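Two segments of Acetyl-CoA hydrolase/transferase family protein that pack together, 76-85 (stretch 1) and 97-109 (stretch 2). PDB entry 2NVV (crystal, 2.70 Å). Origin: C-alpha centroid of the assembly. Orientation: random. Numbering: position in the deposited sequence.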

# COMPACT_ATOMS: atom_id res chain seq x y z
N ALA A 76 -1.51 15.38 -29.11
CA ALA A 76 -1.24 16.59 -28.34
C ALA A 76 -1.10 16.29 -26.86
O ALA A 76 -1.37 17.15 -26.03
CB ALA A 76 -2.37 17.62 -28.56
N VAL A 77 -0.68 15.08 -26.54
CA VAL A 77 -0.53 14.69 -25.14
C VAL A 77 0.94 14.66 -24.76
O VAL A 77 1.65 13.73 -25.13
CB VAL A 77 -1.10 13.27 -24.90
CG1 VAL A 77 -1.02 12.92 -23.43
CG2 VAL A 77 -2.53 13.18 -25.40
N LYS A 78 1.41 15.66 -24.01
CA LYS A 78 2.82 15.64 -23.61
C LYS A 78 3.01 14.65 -22.46
O LYS A 78 4.01 13.94 -22.40
CB LYS A 78 3.32 17.05 -23.22
CG LYS A 78 2.98 17.51 -21.82
CD LYS A 78 3.76 18.79 -21.46
CE LYS A 78 5.27 18.58 -21.61
NZ LYS A 78 6.08 19.75 -21.12
N PHE A 79 2.04 14.62 -21.55
CA PHE A 79 2.08 13.67 -20.45
C PHE A 79 0.67 13.51 -19.90
O PHE A 79 -0.14 14.44 -19.97
CB PHE A 79 3.08 14.09 -19.36
CG PHE A 79 2.58 15.15 -18.41
CD1 PHE A 79 1.58 14.86 -17.49
CD2 PHE A 79 3.13 16.44 -18.43
CE1 PHE A 79 1.13 15.82 -16.58
CE2 PHE A 79 2.70 17.41 -17.53
CZ PHE A 79 1.69 17.10 -16.59
N ARG A 80 0.38 12.33 -19.35
CA ARG A 80 -0.94 12.01 -18.82
C ARG A 80 -0.94 11.30 -17.47
O ARG A 80 -0.10 10.43 -17.21
CB ARG A 80 -1.67 11.14 -19.85
CG ARG A 80 -3.06 10.69 -19.45
CD ARG A 80 -4.08 11.79 -19.66
NE ARG A 80 -5.43 11.28 -19.46
CZ ARG A 80 -5.92 10.89 -18.29
NH1 ARG A 80 -7.16 10.42 -18.21
NH2 ARG A 80 -5.17 10.98 -17.21
N THR A 81 -1.88 11.69 -16.61
CA THR A 81 -2.05 11.10 -15.27
C THR A 81 -3.49 11.34 -14.82
O THR A 81 -4.13 12.31 -15.23
CB THR A 81 -1.16 11.76 -14.21
OG1 THR A 81 -0.18 12.58 -14.84
CG2 THR A 81 -0.46 10.70 -13.39
N PRO A 82 -4.01 10.48 -13.93
CA PRO A 82 -3.32 9.34 -13.33
C PRO A 82 -3.88 7.99 -13.80
O PRO A 82 -3.28 6.94 -13.56
CB PRO A 82 -3.55 9.57 -11.85
CG PRO A 82 -4.99 10.02 -11.84
CD PRO A 82 -5.15 10.89 -13.09
N TYR A 83 -5.02 8.03 -14.49
CA TYR A 83 -5.68 6.84 -14.99
C TYR A 83 -6.36 7.17 -16.31
O TYR A 83 -6.90 8.27 -16.48
CB TYR A 83 -6.75 6.39 -13.98
CG TYR A 83 -7.50 5.13 -14.32
CD1 TYR A 83 -7.10 3.89 -13.81
CD2 TYR A 83 -8.64 5.16 -15.12
CE1 TYR A 83 -7.81 2.72 -14.10
CE2 TYR A 83 -9.35 4.01 -15.42
CZ TYR A 83 -8.94 2.79 -14.90
OH TYR A 83 -9.66 1.64 -15.17
N GLN A 84 -6.32 6.24 -17.26
CA GLN A 84 -6.97 6.43 -18.55
C GLN A 84 -7.67 5.15 -18.95
O GLN A 84 -7.41 4.08 -18.38
CB GLN A 84 -5.99 6.88 -19.64
CG GLN A 84 -4.84 5.93 -19.98
CD GLN A 84 -5.29 4.69 -20.74
OE1 GLN A 84 -6.08 4.77 -21.70
NE2 GLN A 84 -4.77 3.53 -20.33
N SER A 85 -8.55 5.26 -19.93
CA SER A 85 -9.31 4.11 -20.41
C SER A 85 -9.84 4.33 -21.83
O SER A 85 -10.98 3.98 -22.13
CB SER A 85 -10.45 3.85 -19.43
OG SER A 85 -11.27 2.82 -19.92
N SER A 97 4.59 6.81 -27.65
CA SER A 97 4.44 8.12 -28.28
C SER A 97 4.13 9.25 -27.29
O SER A 97 4.04 10.42 -27.68
CB SER A 97 3.35 8.07 -29.36
OG SER A 97 3.46 6.89 -30.14
N THR A 98 3.95 8.90 -26.02
CA THR A 98 3.68 9.89 -24.98
C THR A 98 4.03 9.34 -23.61
O THR A 98 4.23 8.12 -23.46
CB THR A 98 2.20 10.32 -24.95
OG1 THR A 98 2.03 11.38 -24.02
CG2 THR A 98 1.31 9.16 -24.53
N SER A 99 4.12 10.22 -22.62
CA SER A 99 4.45 9.83 -21.25
C SER A 99 3.21 9.66 -20.39
O SER A 99 2.43 10.60 -20.21
CB SER A 99 5.36 10.85 -20.58
OG SER A 99 6.62 10.92 -21.23
N TYR A 100 3.06 8.46 -19.84
CA TYR A 100 1.93 8.15 -18.98
C TYR A 100 2.43 7.49 -17.70
O TYR A 100 3.30 6.63 -17.71
CB TYR A 100 0.98 7.19 -19.70
CG TYR A 100 -0.14 6.65 -18.83
CD1 TYR A 100 -1.17 7.48 -18.39
CD2 TYR A 100 -0.17 5.30 -18.47
CE1 TYR A 100 -2.21 6.98 -17.60
CE2 TYR A 100 -1.20 4.79 -17.68
CZ TYR A 100 -2.22 5.64 -17.25
OH TYR A 100 -3.26 5.14 -16.51
N PHE A 101 1.87 7.92 -16.57
CA PHE A 101 2.22 7.29 -15.31
C PHE A 101 0.96 7.20 -14.46
O PHE A 101 0.38 8.20 -14.10
CB PHE A 101 3.35 8.06 -14.60
CG PHE A 101 3.19 9.56 -14.58
CD1 PHE A 101 3.40 10.32 -15.73
CD2 PHE A 101 2.82 10.22 -13.41
CE1 PHE A 101 3.25 11.70 -15.72
CE2 PHE A 101 2.67 11.60 -13.39
CZ PHE A 101 2.88 12.35 -14.55
N ASP A 102 0.53 5.97 -14.18
CA ASP A 102 -0.66 5.75 -13.37
C ASP A 102 -0.32 5.81 -11.89
O ASP A 102 0.68 5.23 -11.43
CB ASP A 102 -1.33 4.40 -13.72
CG ASP A 102 -0.35 3.23 -13.77
OD1 ASP A 102 -0.78 2.07 -13.52
OD2 ASP A 102 0.85 3.44 -14.06
N LEU A 103 -1.16 6.50 -11.13
CA LEU A 103 -0.93 6.69 -9.70
C LEU A 103 -2.09 6.18 -8.88
O LEU A 103 -3.15 5.89 -9.42
CB LEU A 103 -0.76 8.18 -9.41
CG LEU A 103 0.24 8.97 -10.25
CD1 LEU A 103 -0.02 10.46 -10.07
CD2 LEU A 103 1.65 8.60 -9.86
N HIS A 104 -1.87 6.06 -7.58
CA HIS A 104 -2.94 5.65 -6.68
C HIS A 104 -3.82 6.90 -6.72
O HIS A 104 -3.36 8.00 -6.43
CB HIS A 104 -2.40 5.43 -5.26
CG HIS A 104 -1.50 4.24 -5.13
ND1 HIS A 104 -1.90 2.96 -5.47
CD2 HIS A 104 -0.22 4.14 -4.69
CE1 HIS A 104 -0.90 2.12 -5.24
NE2 HIS A 104 0.12 2.81 -4.77
N LEU A 105 -5.08 6.73 -7.11
CA LEU A 105 -5.99 7.86 -7.25
C LEU A 105 -6.11 8.81 -6.06
O LEU A 105 -6.15 10.02 -6.23
CB LEU A 105 -7.37 7.36 -7.67
CG LEU A 105 -7.38 6.59 -9.00
CD1 LEU A 105 -8.82 6.35 -9.43
CD2 LEU A 105 -6.62 7.38 -10.07
N SER A 106 -6.14 8.27 -4.85
CA SER A 106 -6.29 9.13 -3.68
C SER A 106 -5.13 10.10 -3.43
O SER A 106 -5.26 11.03 -2.64
CB SER A 106 -6.47 8.27 -2.42
OG SER A 106 -5.24 7.69 -2.02
N THR A 107 -4.00 9.89 -4.10
CA THR A 107 -2.83 10.73 -3.87
C THR A 107 -2.55 11.91 -4.79
O THR A 107 -1.77 12.78 -4.43
CB THR A 107 -1.54 9.88 -3.84
OG1 THR A 107 -1.27 9.37 -5.15
CG2 THR A 107 -1.71 8.71 -2.90
N LEU A 108 -3.19 11.95 -5.97
CA LEU A 108 -2.94 13.03 -6.94
C LEU A 108 -3.24 14.46 -6.46
O LEU A 108 -2.47 15.38 -6.72
CB LEU A 108 -3.71 12.77 -8.24
CG LEU A 108 -3.52 13.81 -9.35
CD1 LEU A 108 -2.06 13.92 -9.72
CD2 LEU A 108 -4.33 13.43 -10.56
N ALA A 109 -4.37 14.63 -5.77
CA ALA A 109 -4.75 15.94 -5.27
C ALA A 109 -3.72 16.57 -4.32
O ALA A 109 -3.27 17.69 -4.55
CB ALA A 109 -6.10 15.86 -4.57
O HOH W 1 -4.33 5.06 -11.61

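How do the two backbones run relative to each other? They lie side by side in parallel, with Arg 80 paired to Tyr 100 at a CA–CA distance of 4.8 Å. The bonds alternate as a parallel pairing requires: Arg 80 reaches one way from its N to Ser 99 O at 2.8 Å, and its own O accepts from Phe 101 N at 3.3 Å. One residue of stretch 1 thus bridges two residues of stretch 2 through both of its backbone polar groups. Farther along, Leu 103 N donates to Pro 82 O at 3.3 Å, though the placement of that oxygen is less certain because it sits too close to a neighbour in the model.

What do polar side chains and water add? Near the start of the contact, the hydroxyl of Thr 98 takes up a backbone carbonyl, with OG1 donating to Val 77 O at 2.6 Å. This ties the two stretches together just before the corner at Lys 78. Near the end of stretch 1, Gln 84 N donates a weak hydrogen bond to Tyr 100 OH at 3.3 Å; the N–H is bent well away from the line to the oxygen. A water spans the two stretches as well, its O donating to Pro 82 O at 2.9 Å and to Leu 103 O at 2.6 Å.

How do the aromatic rings take part? Phe 79 and Ser 99 send their side chains to one face of the pairing, Arg 80 and Tyr 100 to the other. The Phe 79 ring meets that of Phe 101 obliquely, CD1 to CE1 at 4.0 Å, an apolar contact. Thr 81 lies over a face of the Phe 101 ring, its CB 4.3 Å from the ring centroid, so an aliphatic C–H can approach the pi electrons. Around Tyr 100, the aliphatic part of Arg 80 comes alongside, CG to CD1 at 3.9 Å, while Tyr 83 CA lies at the ring edge, 3.3 Å from Tyr 100 OH.

What fills the apolar end of the contact? Pro 82, which follows a cis peptide bond and has 103 Å² covered by stretch 2, meets three leucines. Its CB is 4.0 Å from Leu 103 CB, its CG 3.6 Å from Leu 105 CD2, and its CD 3.7 Å from Leu 108 CD2. Leu 105 CD2 also touches Tyr 83 CB at 4.0 Å. These carbon groups have no polar atoms to satisfy and pack by shape, contributing to the 716 Å² buried between the stretches.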